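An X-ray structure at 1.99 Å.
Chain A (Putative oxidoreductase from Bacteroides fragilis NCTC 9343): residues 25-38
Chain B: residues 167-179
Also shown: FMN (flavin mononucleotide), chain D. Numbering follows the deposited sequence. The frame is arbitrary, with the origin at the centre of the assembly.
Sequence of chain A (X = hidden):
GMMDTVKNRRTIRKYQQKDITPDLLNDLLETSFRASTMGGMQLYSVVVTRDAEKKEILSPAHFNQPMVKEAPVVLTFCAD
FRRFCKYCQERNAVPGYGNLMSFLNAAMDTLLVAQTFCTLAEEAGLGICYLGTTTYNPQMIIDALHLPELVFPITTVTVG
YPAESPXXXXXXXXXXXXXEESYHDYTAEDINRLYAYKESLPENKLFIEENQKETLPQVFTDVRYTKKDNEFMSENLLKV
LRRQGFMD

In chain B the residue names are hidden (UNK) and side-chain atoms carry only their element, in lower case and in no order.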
# COMPACT_ATOMS: atom_id res chain seq x y z
N LEU A 25 -20.82 2.03 -5.30
CA LEU A 25 -19.54 1.40 -5.55
C LEU A 25 -18.67 2.24 -6.53
O LEU A 25 -17.52 2.52 -6.27
CB LEU A 25 -19.69 -0.04 -6.06
CG LEU A 25 -18.38 -0.80 -6.02
CD1 LEU A 25 -17.82 -1.03 -4.58
CD2 LEU A 25 -18.57 -2.14 -6.76
N ASN A 26 -19.22 2.65 -7.66
CA ASN A 26 -18.46 3.43 -8.62
C ASN A 26 -18.04 4.77 -8.09
O ASN A 26 -16.98 5.25 -8.44
CB ASN A 26 -19.23 3.61 -9.92
CG ASN A 26 -19.38 2.31 -10.72
OD1 ASN A 26 -18.59 1.36 -10.61
ND2 ASN A 26 -20.42 2.29 -11.54
N ASP A 27 -18.86 5.39 -7.25
CA ASP A 27 -18.52 6.71 -6.68
C ASP A 27 -17.35 6.57 -5.70
O ASP A 27 -16.42 7.35 -5.74
CB ASP A 27 -19.73 7.34 -6.02
CG ASP A 27 -19.60 8.87 -5.82
OD1 ASP A 27 -18.79 9.53 -6.52
OD2 ASP A 27 -20.35 9.41 -4.98
N LEU A 28 -17.40 5.55 -4.84
CA LEU A 28 -16.33 5.23 -3.91
C LEU A 28 -15.05 4.92 -4.66
O LEU A 28 -14.03 5.45 -4.33
CB LEU A 28 -16.72 4.02 -3.03
CG LEU A 28 -17.85 4.23 -2.03
CD1 LEU A 28 -18.24 2.87 -1.41
CD2 LEU A 28 -17.43 5.24 -0.99
N LEU A 29 -15.11 4.05 -5.67
CA LEU A 29 -13.94 3.74 -6.48
C LEU A 29 -13.42 4.99 -7.22
O LEU A 29 -12.25 5.31 -7.08
CB LEU A 29 -14.22 2.57 -7.42
CG LEU A 29 -14.37 1.17 -6.79
CD1 LEU A 29 -15.10 0.26 -7.71
CD2 LEU A 29 -13.02 0.58 -6.38
N GLU A 30 -14.28 5.75 -7.89
CA GLU A 30 -13.82 6.92 -8.60
C GLU A 30 -13.07 7.86 -7.67
O GLU A 30 -12.03 8.42 -8.04
CB GLU A 30 -14.97 7.67 -9.27
CG GLU A 30 -14.50 8.79 -10.17
CD GLU A 30 -15.62 9.53 -10.87
OE1 GLU A 30 -16.81 9.20 -10.69
OE2 GLU A 30 -15.29 10.44 -11.64
N THR A 31 -13.59 8.04 -6.46
CA THR A 31 -12.95 8.88 -5.44
C THR A 31 -11.67 8.21 -4.95
O THR A 31 -10.65 8.84 -4.81
CB THR A 31 -13.90 9.24 -4.26
OG1 THR A 31 -15.15 9.78 -4.75
CG2 THR A 31 -13.26 10.27 -3.37
N SER A 32 -11.69 6.91 -4.73
CA SER A 32 -10.46 6.27 -4.28
C SER A 32 -9.32 6.52 -5.27
O SER A 32 -8.17 6.67 -4.88
CB SER A 32 -10.67 4.78 -4.03
OG SER A 32 -10.74 4.06 -5.24
N PHE A 33 -9.66 6.61 -6.56
CA PHE A 33 -8.65 6.77 -7.60
C PHE A 33 -7.98 8.14 -7.55
O PHE A 33 -6.99 8.35 -8.23
CB PHE A 33 -9.18 6.48 -9.02
CG PHE A 33 -9.83 5.14 -9.20
CD1 PHE A 33 -9.51 4.06 -8.41
CD2 PHE A 33 -10.77 4.95 -10.22
CE1 PHE A 33 -10.11 2.81 -8.62
CE2 PHE A 33 -11.37 3.75 -10.41
CZ PHE A 33 -11.04 2.67 -9.59
N ARG A 34 -8.50 9.04 -6.73
CA ARG A 34 -7.84 10.31 -6.44
C ARG A 34 -6.62 10.15 -5.51
O ARG A 34 -5.94 11.12 -5.24
CB ARG A 34 -8.84 11.34 -5.87
CG ARG A 34 -9.75 11.91 -6.92
CD ARG A 34 -8.89 12.77 -7.76
NE ARG A 34 -9.51 13.27 -8.97
CZ ARG A 34 -8.84 14.01 -9.84
NH1 ARG A 34 -7.55 14.32 -9.61
NH2 ARG A 34 -9.44 14.42 -10.95
N ALA A 35 -6.36 8.94 -5.01
CA ALA A 35 -5.18 8.62 -4.20
C ALA A 35 -3.97 9.00 -5.03
O ALA A 35 -4.02 9.03 -6.29
CB ALA A 35 -5.14 7.10 -3.86
N SER A 36 -2.87 9.30 -4.34
CA SER A 36 -1.63 9.65 -5.01
C SER A 36 -1.26 8.51 -5.86
O SER A 36 -1.52 7.34 -5.49
CB SER A 36 -0.54 9.92 -4.01
OG SER A 36 -0.88 11.02 -3.25
N THR A 37 -0.70 8.83 -7.02
CA THR A 37 -0.27 7.82 -7.98
C THR A 37 1.02 8.28 -8.64
O THR A 37 1.13 9.43 -8.98
CB THR A 37 -1.34 7.54 -9.05
OG1 THR A 37 -0.74 6.80 -10.11
CG2 THR A 37 -1.92 8.84 -9.59
N MSE A 38 1.98 7.37 -8.80
CA MSE A 38 3.29 7.69 -9.36
C MSE A 38 3.15 8.20 -10.75
O MSE A 38 2.60 7.50 -11.62
CB MSE A 38 4.18 6.46 -9.42
CG MSE A 38 5.58 6.79 -9.85
SE MSE A 38 6.57 5.09 -9.99
CE MSE A 38 6.39 4.83 -11.89
N UNK B 167 -3.73 23.39 -9.30
CA UNK B 167 -4.86 22.91 -10.05
C UNK B 167 -4.79 21.39 -9.87
O UNK B 167 -3.70 20.84 -9.84
c UNK B 167 -4.72 23.33 -11.53
c UNK B 167 -6.04 23.47 -12.29
c UNK B 167 -5.52 22.87 -14.75
n UNK B 167 -5.47 23.31 -16.19
c UNK B 167 -5.89 23.98 -13.76
N UNK B 168 -5.94 20.75 -9.73
CA UNK B 168 -6.01 19.29 -9.51
C UNK B 168 -5.60 18.56 -10.78
O UNK B 168 -6.03 18.97 -11.83
o UNK B 168 -9.85 17.37 -8.61
c UNK B 168 -8.84 17.11 -7.94
n UNK B 168 -8.88 16.43 -6.80
c UNK B 168 -7.46 17.53 -8.41
c UNK B 168 -7.42 18.88 -9.11
N UNK B 169 -4.77 17.52 -10.70
CA UNK B 169 -4.37 16.79 -11.92
C UNK B 169 -5.48 15.82 -12.37
O UNK B 169 -6.27 15.35 -11.56
c UNK B 169 -3.09 14.79 -11.01
c UNK B 169 -3.00 16.05 -11.82
c UNK B 169 -1.92 16.97 -11.27
N UNK B 170 -5.51 15.51 -13.65
CA UNK B 170 -6.54 14.67 -14.22
C UNK B 170 -6.43 13.25 -13.78
O UNK B 170 -5.39 12.81 -13.27
c UNK B 170 -5.27 14.07 -16.36
o UNK B 170 -4.21 14.77 -16.37
c UNK B 170 -6.53 14.68 -15.76
o UNK B 170 -5.33 12.93 -16.90
N UNK B 171 -7.53 12.55 -13.93
CA UNK B 171 -7.55 11.09 -13.70
C UNK B 171 -8.24 10.46 -14.90
O UNK B 171 -8.99 11.10 -15.64
c UNK B 171 -4.71 11.19 -9.37
c UNK B 171 -6.29 10.15 -10.96
n UNK B 171 -5.64 10.29 -9.67
n UNK B 171 -4.24 12.05 -10.26
c UNK B 171 -7.52 11.05 -11.14
n UNK B 171 -4.24 11.23 -8.15
c UNK B 171 -8.26 10.72 -12.41
N UNK B 172 -7.95 9.20 -15.15
CA UNK B 172 -8.59 8.52 -16.24
C UNK B 172 -10.07 8.28 -15.96
O UNK B 172 -10.49 8.23 -14.79
c UNK B 172 -6.59 7.20 -17.06
c UNK B 172 -5.96 5.83 -16.96
c UNK B 172 -7.95 7.15 -16.46
c UNK B 172 -6.67 7.71 -18.47
N UNK B 173 -10.87 8.15 -17.05
CA UNK B 173 -12.24 7.76 -16.86
C UNK B 173 -12.25 6.45 -16.14
O UNK B 173 -11.46 5.57 -16.47
c UNK B 173 -11.65 7.78 -19.18
c UNK B 173 -12.79 7.60 -18.28
c UNK B 173 -10.57 8.46 -18.45
N UNK B 174 -13.16 6.28 -15.20
CA UNK B 174 -13.15 5.04 -14.37
C UNK B 174 -13.42 3.76 -15.13
O UNK B 174 -13.09 2.66 -14.67
c UNK B 174 -16.45 5.11 -12.32
c UNK B 174 -15.54 5.28 -13.53
c UNK B 174 -14.06 5.17 -13.15
c UNK B 174 -13.57 6.37 -12.30
N UNK B 175 -14.03 3.90 -16.30
CA UNK B 175 -14.29 2.75 -17.16
C UNK B 175 -12.98 2.14 -17.63
O UNK B 175 -12.94 0.99 -18.02
o UNK B 175 -15.71 6.52 -17.21
c UNK B 175 -15.21 3.11 -18.36
c UNK B 175 -16.12 5.42 -17.59
o UNK B 175 -17.18 4.94 -17.11
c UNK B 175 -15.33 4.63 -18.69
N UNK B 176 -11.91 2.91 -17.59
CA UNK B 176 -10.60 2.41 -17.93
C UNK B 176 -9.87 1.67 -16.81
O UNK B 176 -8.93 0.97 -17.08
N UNK B 177 -10.32 1.85 -15.57
CA UNK B 177 -9.69 1.26 -14.38
C UNK B 177 -10.49 0.11 -13.81
O UNK B 177 -9.93 -0.85 -13.32
c UNK B 177 -8.87 3.61 -13.72
c UNK B 177 -9.58 2.33 -13.25
c UNK B 177 -8.90 1.74 -12.04
c UNK B 177 -7.42 3.41 -14.15
N UNK B 178 -11.81 0.21 -13.86
CA UNK B 178 -12.71 -0.81 -13.33
C UNK B 178 -13.05 -1.81 -14.42
O UNK B 178 -13.39 -1.42 -15.54
c UNK B 178 -14.83 1.79 -11.27
c UNK B 178 -15.01 -1.24 -12.31
c UNK B 178 -14.02 -0.16 -12.79
c UNK B 178 -13.68 0.86 -11.69
N UNK B 179 -12.98 -3.09 -14.03
CA UNK B 179 -13.27 -4.26 -14.85
C UNK B 179 -14.36 -5.08 -14.16
O UNK B 179 -14.22 -5.44 -12.98
c UNK B 179 -12.03 -5.15 -15.02
n UNK B 179 -10.48 -4.57 -16.92
c UNK B 179 -10.00 -3.53 -15.07
c UNK B 179 -9.44 -3.79 -17.18
n UNK B 179 -9.12 -3.16 -16.07
c UNK B 179 -10.86 -4.42 -15.61
N1 FMN D . 5.55 13.38 -6.23
C2 FMN D . 6.77 14.06 -6.32
O2 FMN D . 6.84 15.29 -6.52
N3 FMN D . 7.96 13.35 -6.24
C4 FMN D . 7.99 11.97 -6.03
O4 FMN D . 9.04 11.53 -5.52
C4A FMN D . 6.76 11.27 -5.93
N5 FMN D . 6.72 9.88 -5.73
C5A FMN D . 5.49 9.20 -5.60
C6 FMN D . 5.48 7.81 -5.39
C7 FMN D . 4.29 7.10 -5.24
C7M FMN D . 4.31 5.90 -4.30
C8 FMN D . 3.08 7.81 -5.34
C8M FMN D . 1.84 7.17 -4.83
C9 FMN D . 3.08 9.18 -5.56
C9A FMN D . 4.28 9.92 -5.69
N10 FMN D . 4.32 11.32 -5.90
C10 FMN D . 5.54 11.99 -6.03
C1' FMN D . 3.07 12.12 -6.09
C2' FMN D . 2.54 11.86 -7.50
O2' FMN D . 3.45 12.35 -8.47
C3' FMN D . 1.14 12.48 -7.60
O3' FMN D . 0.26 11.75 -6.76
C4' FMN D . 0.59 12.53 -9.03
O4' FMN D . 1.16 13.62 -9.73
C5' FMN D . -0.91 12.75 -9.04
O5' FMN D . -1.12 13.97 -8.38
P FMN D . -2.21 14.21 -7.19
O1P FMN D . -3.57 13.79 -7.69
O2P FMN D . -2.25 15.69 -6.90
O3P FMN D . -1.77 13.39 -5.98

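Position 167 carries four carbons in a row ending in a nitrogen and touches nothing on chain A; it is Lys B167. Position 168 has three carbons, the third bearing one oxygen and one nitrogen, an amide laid over one face of the Arg A34 guanidinium. It is Gln B168, whose CG lies 3.4 Å from Arg A34 NH1. At 169 one carbon carries two more, a short beta-branched fork; this is Val B169. Its backbone does the work: Arg A34 NH1 donates to Val B169 O at 2.5 Å, nearly in the guanidinium plane. Position 170 has two carbons, the second with two oxygens, and its CA-to-CB bond points away from chain A: Asp B170.

Position 171 shows three carbons, a nitrogen, then a carbon with two further nitrogens, and its nitrogens lie against the carbonyls of Phe A33 and Ala A35. This can only be arginine. Arg B171 reaches toward the type I turn running from Ser A32 to Ala A35. Arg B171 NE donates to Phe A33 O at 2.8 Å and Arg B171 NH2 to Ala A35 O at 2.9 Å, so one planar group reads two carbonyls of the turn. Arg B171 NH2 also reaches FMN O1P at 2.7 Å, tying the flavin phosphate to the same group.

Position 172 has four carbons forked at the second and makes no contact across: Leu B172. At 173 three carbons close a ring onto the backbone nitrogen, so it is Pro B173, directed away.

Position 174 has four carbons forked at the first, one arm two carbons long, pointing toward the helix. It is Ile B174; its CG2 sits 3.4 Å from Glu A30 CG and 3.8 Å from Phe A33 CD2, packing against the aliphatic part of the glutamate as well as the ring edge. Position 175, three carbons ending in two oxygens, is Glu B175, exposed and out of contact. Position 176 has no side-chain atoms: Gly B176. A CB here would be crowded by Pro B173 O, at 3.2 Å from its ideal place.

Position 177 repeats the four-carbon fork with a two-carbon arm, placing a methyl over the Phe A33 ring. Ile B177 CG2 lies 3.7 Å from the ring centroid, a CH-pi contact. The same atom pattern recurs at 178, at the Phe A33 ring edge and against Leu A29. It is Ile B178, with CG1 3.8 Å from Phe A33 CZ and CD1 3.9 Å from Leu A29 CD1. Position 179, one carbon and a five-membered ring with two nitrogens, is His B179, beyond reach.

The contact joins two designs. Three isoleucines surround Phe A33 at one face and its edge, an apolar patch. Beside it, two arginines pack close, Arg A34 NH1 and Arg B171 NH1 4.1 Å apart. Each donates to backbone carbonyl oxygen of the partner chain, Arg A34 to Val B169 O and Arg B171 to Phe A33 O and Ala A35 O, while Arg B171 also bonds the flavin phosphate. FMN O1P lies at the edge of both guanidiniums, a negative phosphate that helps offset the like charges.

Chain B, residues 167-179: KQVDRLPIEGIIH
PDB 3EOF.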